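Local coordinates for protein prolyl 4-hydroxylase (Paramecium bursaria Chlorella virus 1, PDB 5C5T) that probably hydroxylates proline residues of collagen-like chains as a metal-dependent dioxygenase, using 2-oxoglutarate as co-substrate and, as in its relatives, ascorbate, at residues K40-L45 with K182-T187; Q87-P92 with D123-R128. One frame throughout, in Å; residues are numbered along the deposited sequence.

Contact 1: K40-L45 with K182-T187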
ATOM      1  N   LYS A  40       3.084   3.466  10.692  1.00 13.29           N
ATOM      2  CA  LYS A  40       4.270   2.868  10.093  1.00 13.51           C
ATOM      3  C   LYS A  40       4.755   1.751  10.978  1.00 10.98           C
ATOM      4  O   LYS A  40       4.828   1.931  12.193  1.00 13.82           O
ATOM      5  CB  LYS A  40       5.377   3.939   9.884  1.00 13.65           C
ATOM      6  CG  LYS A  40       6.707   3.421   9.240  1.00 12.65           C
ATOM      7  CD  LYS A  40       7.763   4.503   9.112  1.00 15.90           C
ATOM      8  CE  LYS A  40       8.605   4.579  10.361  1.00 22.65           C
ATOM      9  NZ  LYS A  40       9.723   5.527  10.128  1.00 29.14           N
ATOM     10  N   ILE A  41       5.071   0.598  10.394  1.00 14.41           N
ATOM     11  CA  ILE A  41       5.596  -0.533  11.136  1.00 13.99           C
ATOM     12  C   ILE A  41       6.933  -0.970  10.564  1.00 13.26           C
ATOM     13  O   ILE A  41       6.989  -1.522   9.477  1.00 13.20           O
ATOM     14  CB  ILE A  41       4.612  -1.691  11.120  1.00 17.50           C
ATOM     15  CG1 ILE A  41       3.199  -1.252  11.552  1.00 22.23           C
ATOM     16  CG2 ILE A  41       5.137  -2.850  12.008  1.00 22.39           C
ATOM     17  CD1 ILE A  41       2.119  -2.297  11.139  1.00 25.38           C
ATOM     18  N   ASP A  42       8.025  -0.760  11.292  1.00 14.15           N
ATOM     19  CA  ASP A  42       9.310  -1.295  10.830  1.00 13.69           C
ATOM     20  C   ASP A  42       9.385  -2.820  11.044  1.00 13.96           C
ATOM     21  O   ASP A  42       8.826  -3.324  12.001  1.00 17.85           O
ATOM     22  CB  ASP A  42      10.448  -0.607  11.555  1.00 19.41           C
ATOM     23  CG  ASP A  42      10.625   0.814  11.117  1.00 24.84           C
ATOM     24  OD1 ASP A  42      10.497   1.127   9.907  1.00 20.36           O
ATOM     25  OD2 ASP A  42      10.910   1.638  12.001  1.00 27.63           O
ATOM     26  N   GLY A  43      10.093  -3.517  10.162  1.00 16.61           N
ATOM     27  CA  GLY A  43      10.260  -4.951  10.243  1.00 18.67           C
ATOM     28  C   GLY A  43       9.012  -5.780  10.093  1.00 17.82           C
ATOM     29  O   GLY A  43       8.947  -6.913  10.574  1.00 21.90           O
ATOM     30  N   PHE A  44       8.025  -5.228   9.383  1.00 12.54           N
ATOM     31  CA  PHE A  44       6.802  -5.958   9.083  1.00 15.20           C
ATOM     32  C   PHE A  44       7.135  -7.258   8.344  1.00 12.02           C
ATOM     33  O   PHE A  44       6.562  -8.289   8.680  1.00 15.05           O
ATOM     34  CB  PHE A  44       5.864  -5.079   8.259  1.00 14.10           C
ATOM     35  CG  PHE A  44       4.497  -5.655   8.024  1.00 11.54           C
ATOM     36  CD1 PHE A  44       3.507  -5.570   9.017  1.00 17.60           C
ATOM     37  CD2 PHE A  44       4.181  -6.311   6.841  1.00 12.29           C
ATOM     38  CE1 PHE A  44       2.225  -6.090   8.784  1.00 16.07           C
ATOM     39  CE2 PHE A  44       2.924  -6.840   6.620  1.00 14.56           C
ATOM     40  CZ  PHE A  44       1.942  -6.742   7.597  1.00 17.28           C
ATOM     41  N   LEU A  45       8.026  -7.192   7.348  1.00 13.62           N
ATOM     42  CA  LEU A  45       8.646  -8.410   6.766  1.00 15.81           C
ATOM     43  C   LEU A  45      10.108  -8.435   7.048  1.00 13.70           C
ATOM     44  O   LEU A  45      10.719  -7.368   7.101  1.00 14.41           O
ATOM     45  CB  LEU A  45       8.455  -8.485   5.247  1.00 12.71           C
ATOM     46  CG  LEU A  45       7.035  -8.692   4.711  1.00 15.19           C
ATOM     47  CD1 LEU A  45       7.022  -8.749   3.174  1.00 16.10           C
ATOM     48  CD2 LEU A  45       6.367  -9.940   5.330  1.00 18.89           C
ATOM     49  N   LYS A 182      10.060   7.646   4.072  1.00 23.08           N
ATOM     50  CA  LYS A 182      11.203   7.200   3.276  1.00 25.91           C
ATOM     51  C   LYS A 182      11.151   5.653   3.182  1.00 14.26           C
ATOM     52  O   LYS A 182      11.014   4.972   4.210  1.00 17.89           O
ATOM     53  CB  LYS A 182      12.532   7.694   3.906  1.00 26.42           C
ATOM     54  CG  LYS A 182      13.779   6.971   3.444  1.00 28.04           C
ATOM     55  CD  LYS A 182      15.025   7.535   4.186  1.00 34.19           C
ATOM     56  CE  LYS A 182      16.317   6.731   3.957  1.00 32.78           C
ATOM     57  NZ  LYS A 182      17.405   7.260   4.843  1.00 40.43           N
ATOM     58  N   PRO A 183      11.220   5.102   1.956  1.00 14.78           N
ATOM     59  CA  PRO A 183      11.203   3.641   1.862  1.00 14.36           C
ATOM     60  C   PRO A 183      12.300   3.024   2.659  1.00 14.56           C
ATOM     61  O   PRO A 183      13.423   3.563   2.643  1.00 15.24           O
ATOM     62  CB  PRO A 183      11.413   3.372   0.391  1.00 16.48           C
ATOM     63  CG  PRO A 183      10.779   4.523  -0.266  1.00 19.86           C
ATOM     64  CD  PRO A 183      11.172   5.699   0.608  1.00 18.53           C
ATOM     65  N   LYS A 184      11.968   1.927   3.324  1.00 12.29           N
ATOM     66  CA  LYS A 184      12.949   1.093   4.048  1.00 15.28           C
ATOM     67  C   LYS A 184      12.533  -0.368   3.875  1.00 14.99           C
ATOM     68  O   LYS A 184      11.380  -0.677   4.136  1.00 11.76           O
ATOM     69  CB  LYS A 184      12.991   1.443   5.534  1.00 15.74           C
ATOM     70  CG  LYS A 184      14.032   0.662   6.367  1.00 18.48           C
ATOM     71  CD  LYS A 184      13.970   1.069   7.852  1.00 20.50           C
ATOM     72  CE  LYS A 184      15.152   0.466   8.630  1.00 32.61           C
ATOM     73  NZ  LYS A 184      14.995   0.609  10.126  1.00 41.73           N
ATOM     74  N   LYS A 185      13.462  -1.257   3.480  1.00 14.49           N
ATOM     75  CA  LYS A 185      13.172  -2.663   3.280  1.00 11.92           C
ATOM     76  C   LYS A 185      12.526  -3.261   4.507  1.00 12.07           C
ATOM     77  O   LYS A 185      13.041  -3.167   5.644  1.00 13.53           O
ATOM     78  CB  LYS A 185      14.456  -3.422   2.927  1.00 16.45           C
ATOM     79  CG  LYS A 185      14.242  -4.832   2.460  1.00 14.18           C
ATOM     80  CD  LYS A 185      15.587  -5.494   2.168  1.00 15.98           C
ATOM     81  CE  LYS A 185      15.491  -6.652   1.249  1.00 22.06           C
ATOM     82  NZ  LYS A 185      15.538  -6.132  -0.151  1.00 33.58           N
ATOM     83  N   GLY A 186      11.345  -3.835   4.280  1.00 12.79           N
ATOM     84  CA  GLY A 186      10.618  -4.511   5.306  1.00 11.04           C
ATOM     85  C   GLY A 186       9.590  -3.712   6.066  1.00 11.78           C
ATOM     86  O   GLY A 186       8.832  -4.308   6.817  1.00 11.93           O
ATOM     87  N   THR A 187       9.638  -2.393   5.937  1.00 12.40           N
ATOM     88  CA  THR A 187       8.721  -1.480   6.615  1.00 11.26           C
ATOM     89  C   THR A 187       7.395  -1.449   5.912  1.00 10.77           C
ATOM     90  O   THR A 187       7.347  -1.444   4.695  1.00 11.40           O
ATOM     91  CB  THR A 187       9.306  -0.064   6.652  1.00  9.81           C
ATOM     92  OG1 THR A 187      10.515  -0.032   7.459  1.00 12.82           O
ATOM     93  CG2 THR A 187       8.334   0.967   7.172  1.00 11.79           C
TER
HETATM   94  O   HOH W   1      11.971  -2.390   8.094  1.00 12.73           O

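Contact 2: Q87-P92 with D123-R128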
ATOM      1  N   GLN A  87       3.688  -3.540 -12.861  1.00 17.14           N
ATOM      2  CA  GLN A  87       2.962  -4.272 -11.821  1.00 14.11           C
ATOM      3  C   GLN A  87       2.719  -5.748 -12.123  1.00 13.62           C
ATOM      4  O   GLN A  87       2.591  -6.158 -13.273  1.00 15.33           O
ATOM      5  CB  GLN A  87       1.604  -3.634 -11.559  1.00 15.02           C
ATOM      6  CG  GLN A  87       1.656  -2.149 -11.231  1.00 14.68           C
ATOM      7  CD  GLN A  87       1.193  -1.340 -12.403  1.00 32.69           C
ATOM      8  OE1 GLN A  87       0.147  -1.630 -12.980  1.00 38.99           O
ATOM      9  NE2 GLN A  87       1.977  -0.344 -12.787  1.00 29.49           N
ATOM     10  N   THR A  88       2.610  -6.552 -11.073  1.00 11.54           N
ATOM     11  CA  THR A  88       2.058  -7.884 -11.216  1.00 12.92           C
ATOM     12  C   THR A  88       1.161  -8.229 -10.029  1.00 11.99           C
ATOM     13  O   THR A  88       1.203  -7.549  -8.990  1.00 15.28           O
ATOM     14  CB  THR A  88       3.181  -8.932 -11.403  1.00 13.82           C
ATOM     15  OG1 THR A  88       2.614 -10.190 -11.750  1.00 16.86           O
ATOM     16  CG2 THR A  88       4.080  -9.074 -10.149  1.00 17.26           C
ATOM     17  N   TRP A  89       0.287  -9.210 -10.229  1.00 12.93           N
ATOM     18  CA  TRP A  89      -0.666  -9.666  -9.202  1.00 14.70           C
ATOM     19  C   TRP A  89      -0.454 -11.102  -8.756  1.00 14.69           C
ATOM     20  O   TRP A  89      -0.158 -11.954  -9.570  1.00 14.83           O
ATOM     21  CB  TRP A  89      -2.106  -9.572  -9.696  1.00 14.13           C
ATOM     22  CG  TRP A  89      -2.553  -8.193 -10.067  1.00 17.92           C
ATOM     23  CD1 TRP A  89      -2.510  -7.633 -11.309  1.00 22.05           C
ATOM     24  CD2 TRP A  89      -3.197  -7.216  -9.202  1.00 16.38           C
ATOM     25  NE1 TRP A  89      -3.072  -6.367 -11.277  1.00 28.60           N
ATOM     26  CE2 TRP A  89      -3.477  -6.084  -9.995  1.00 27.65           C
ATOM     27  CE3 TRP A  89      -3.557  -7.193  -7.860  1.00 14.08           C
ATOM     28  CZ2 TRP A  89      -4.080  -4.935  -9.468  1.00 23.27           C
ATOM     29  CZ3 TRP A  89      -4.165  -6.042  -7.332  1.00 15.95           C
ATOM     30  CH2 TRP A  89      -4.437  -4.952  -8.137  1.00 20.82           C
ATOM     31  N   PHE A  90      -0.701 -11.361  -7.473  1.00 11.64           N
ATOM     32  CA  PHE A  90      -0.585 -12.700  -6.893  1.00 11.86           C
ATOM     33  C   PHE A  90      -1.959 -13.237  -6.540  1.00 15.63           C
ATOM     34  O   PHE A  90      -2.812 -12.506  -5.983  1.00 13.18           O
ATOM     35  CB  PHE A  90       0.290 -12.667  -5.638  1.00 12.87           C
ATOM     36  CG  PHE A  90       1.755 -12.523  -5.921  1.00 11.90           C
ATOM     37  CD1 PHE A  90       2.280 -11.298  -6.205  1.00 10.68           C
ATOM     38  CD2 PHE A  90       2.606 -13.612  -5.937  1.00 11.90           C
ATOM     39  CE1 PHE A  90       3.600 -11.133  -6.519  1.00 10.59           C
ATOM     40  CE2 PHE A  90       3.981 -13.447  -6.214  1.00 13.32           C
ATOM     41  CZ  PHE A  90       4.470 -12.186  -6.510  1.00 13.03           C
ATOM     42  N   MET A  91      -2.201 -14.493  -6.924  1.00 13.05           N
ATOM     43  CA  MET A  91      -3.390 -15.212  -6.511  1.00 15.06           C
ATOM     44  C   MET A  91      -3.336 -15.525  -5.024  1.00 14.78           C
ATOM     45  O   MET A  91      -2.244 -15.597  -4.449  1.00 16.71           O
ATOM     46  CB  MET A  91      -3.552 -16.498  -7.299  1.00 16.10           C
ATOM     47  CG  MET A  91      -3.650 -16.284  -8.819  1.00 20.40           C
ATOM     48  SD  MET A  91      -5.114 -15.367  -9.309  1.00 21.18           S
ATOM     49  CE  MET A  91      -4.486 -13.768  -9.693  1.00 18.80           C
ATOM     50  N   PRO A  92      -4.517 -15.674  -4.404  1.00 15.51           N
ATOM     51  CA  PRO A  92      -4.594 -16.127  -3.012  1.00 22.47           C
ATOM     52  C   PRO A  92      -3.802 -17.423  -2.867  1.00 20.79           C
ATOM     53  O   PRO A  92      -3.914 -18.310  -3.728  1.00 18.25           O
ATOM     54  CB  PRO A  92      -6.084 -16.338  -2.787  1.00 22.02           C
ATOM     55  CG  PRO A  92      -6.766 -15.444  -3.794  1.00 21.98           C
ATOM     56  CD  PRO A  92      -5.848 -15.433  -4.985  1.00 16.93           C
ATOM     57  N   ASP A 123      -6.457  -9.388  -4.012  1.00 12.34           N
ATOM     58  CA  ASP A 123      -5.184 -10.006  -4.398  1.00 13.34           C
ATOM     59  C   ASP A 123      -4.047  -8.998  -4.220  1.00 13.24           C
ATOM     60  O   ASP A 123      -4.186  -7.839  -4.583  1.00 11.42           O
ATOM     61  CB  ASP A 123      -5.212 -10.452  -5.842  1.00 12.47           C
ATOM     62  CG  ASP A 123      -6.148 -11.618  -6.093  1.00 16.46           C
ATOM     63  OD1 ASP A 123      -6.693 -12.187  -5.133  1.00 18.01           O
ATOM     64  OD2 ASP A 123      -6.341 -11.946  -7.282  1.00 18.66           O
ATOM     65  N   VAL A 124      -2.885  -9.450  -3.748  1.00 11.19           N
ATOM     66  CA  VAL A 124      -1.759  -8.551  -3.556  1.00 13.92           C
ATOM     67  C   VAL A 124      -1.124  -8.181  -4.915  1.00 14.06           C
ATOM     68  O   VAL A 124      -0.972  -9.034  -5.801  1.00 11.02           O
ATOM     69  CB  VAL A 124      -0.723  -9.198  -2.614  1.00 12.93           C
ATOM     70  CG1 VAL A 124       0.587  -8.461  -2.600  1.00 12.67           C
ATOM     71  CG2 VAL A 124      -1.285  -9.321  -1.206  1.00 12.84           C
ATOM     72  N   GLN A 125      -0.782  -6.890  -5.047  1.00 10.26           N
ATOM     73  CA  GLN A 125      -0.063  -6.341  -6.182  1.00 10.75           C
ATOM     74  C   GLN A 125       1.371  -6.044  -5.767  1.00 12.88           C
ATOM     75  O   GLN A 125       1.617  -5.480  -4.680  1.00 12.57           O
ATOM     76  CB  GLN A 125      -0.715  -5.066  -6.670  1.00 11.54           C
ATOM     77  CG  GLN A 125      -0.079  -4.412  -7.880  1.00 14.82           C
ATOM     78  CD  GLN A 125      -0.464  -2.952  -7.973  1.00 14.69           C
ATOM     79  OE1 GLN A 125       0.086  -2.113  -7.264  1.00 15.40           O
ATOM     80  NE2 GLN A 125      -1.394  -2.639  -8.857  1.00 20.28           N
ATOM     81  N   VAL A 126       2.340  -6.435  -6.604  1.00 11.59           N
ATOM     82  CA  VAL A 126       3.722  -5.960  -6.429  1.00 10.20           C
ATOM     83  C   VAL A 126       4.038  -5.000  -7.585  1.00  9.39           C
ATOM     84  O   VAL A 126       3.761  -5.308  -8.752  1.00 11.58           O
ATOM     85  CB  VAL A 126       4.734  -7.152  -6.343  1.00 12.19           C
ATOM     86  CG1 VAL A 126       6.200  -6.668  -6.423  1.00 10.18           C
ATOM     87  CG2 VAL A 126       4.461  -7.989  -5.055  1.00 13.41           C
ATOM     88  N   ALA A 127       4.583  -3.818  -7.264  1.00  9.15           N
ATOM     89  CA  ALA A 127       4.898  -2.827  -8.257  1.00  9.26           C
ATOM     90  C   ALA A 127       6.340  -2.381  -8.150  1.00 11.24           C
ATOM     91  O   ALA A 127       6.900  -2.346  -7.057  1.00 12.01           O
ATOM     92  CB  ALA A 127       3.975  -1.573  -8.098  1.00  9.92           C
ATOM     93  N   ARG A 128       6.893  -1.963  -9.287  1.00 12.88           N
ATOM     94  CA  ARG A 128       8.291  -1.540  -9.376  1.00 12.63           C
ATOM     95  C   ARG A 128       8.420  -0.216 -10.101  1.00 14.12           C
ATOM     96  O   ARG A 128       7.741   0.036 -11.100  1.00 17.03           O
ATOM     97  CB  ARG A 128       9.133  -2.595 -10.107  1.00 14.35           C
ATOM     98  CG  ARG A 128      10.616  -2.164 -10.349  1.00 19.38           C
ATOM     99  CD  ARG A 128      11.470  -3.399 -10.672  1.00 23.89           C
ATOM    100  NE  ARG A 128      12.902  -3.095 -10.837  1.00 24.62           N
ATOM    101  CZ  ARG A 128      13.441  -2.765 -12.003  1.00 28.74           C
ATOM    102  NH1 ARG A 128      12.674  -2.646 -13.081  1.00 30.28           N
ATOM    103  NH2 ARG A 128      14.746  -2.525 -12.086  1.00 34.40           N
TER
HETATM  104  O   HOH W   2      -2.866 -12.216  -3.150  1.00 15.03           O

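Contact 1: K40-L45 with K182-T187
With chi1 of Asp42 at -71° its carboxylate stands anti to its own carbonyl carbon, while chi1 of Thr187 at -65° sets OG1 beside the backbone N and puts CG2 anti to the backbone N; the two side chains thus run alongside each other, pointing the same way. The result is a hydrogen bond from Thr187 OG1 to Asp42 OD1, 2.7 Å long, which reaches the carboxylate oxygen through its anti lone pair. The methyl branch CG2 of Thr187 meets the aliphatic part of Lys40, whose CG lies 3.6 Å from it.

A second bond joins the backbones. Gly186 O accepts the N-H of Leu45 at 3.0 Å with an angle of 163° at the hydrogen, and the donor lies in the carbonyl plane on a lone pair. Between these bonds, Thr187 CA makes a CA-H...O contact with Ile41 O, 3.3 Å from carbon to oxygen. Each segment bends through a type II turn, Ile41 to Phe44 and Lys184 to Thr187. Gly186, without a side chain, brings its CA to 3.4 Å from Leu45 O.

Water 1 ties both turns together, accepting from Gly43 N and donating to Lys185 O and to Thr187 OG1, the latter at 2.8 Å. Beyond the contact, Ile41 pairs with Ser188 and Gly186 with Tyr160 through the backbone, tying the turns to strands 188-192 and 153-160 of the larger sheet, next to its outermost strand 38-41.

Thr187 OG1 therefore donates a hydrogen bond to the carboxylate and accepts one from the water, a directional polar link across two turns. Lys184 NZ, 4.5 Å from Asp42 OD1, is too far for a salt bridge but probably helps keep the aspartate ionised.

Contact 2: Q87-P92 with D123-R128
Trp89 and Gln125 face each other as a non-hydrogen-bonded antiparallel pair, and the glutamine can be followed outward from the strand. Its CB lies over one face of the indole, 3.8 Å from the centroid of the six-membered ring and 19° off the normal, a CH-pi contact. CG, turned anti to the backbone N, comes to 3.6 Å from Thr88 O. CD passes beside Gln87, 4.0 Å from its CG. At the tip, NE2 approaches Trp89 CZ2 at 3.6 Å, with amide and ring planes 58° apart, while OE1 accepts a hydrogen bond from Asn221, a 2-oxoglutarate-binding residue.

The ring is met at its edge, in plane, by Asp123 O, 3.3 Å from Trp89 CZ3. On the side where Thr88 and Val126 project, Phe90 CE1 touches Val126 CG2 at 3.6 Å, and helix 47-59 packs over both through Ala57.

The ladder beneath consists of Thr88 and Val126 bonded in both directions, then Phe90 N to Val124 O at 2.9 Å. Next to the Phe90–Val124 bond, water 2 bridges Phe90 O and Val124 N. An axis angle of 165° confirms the antiparallel course: this is the edge strand 86-89 on strand 120-129 of the larger sheet in the double-stranded beta-helix fold of 2-oxoglutarate oxygenases, beside the co-substrate pocket.

Both contacts reach the six-stranded antiparallel sheet but lie at its opposite margins: contact 1 at outermost strand 38-41, contact 2 on outermost strand 86-89, with centres 18 Å apart and no touch. Each is partly buried. In contact 1 the buried residues are Phe44, Leu45, Gly186 and Thr187, while Asp42, Lys40 and Lys184 are exposed; in contact 2 they are the inner strand and Phe90, with Trp89 exposed. Helix 96-109 packs against both, through Leu45 and Phe90. Contact 1 joins the end of strand 38-41 and its turn to a loop by polar bonds and a water, whereas contact 2 combines a regular ladder with aromatic packing and buries about twice the surface, 554 against 281 Å².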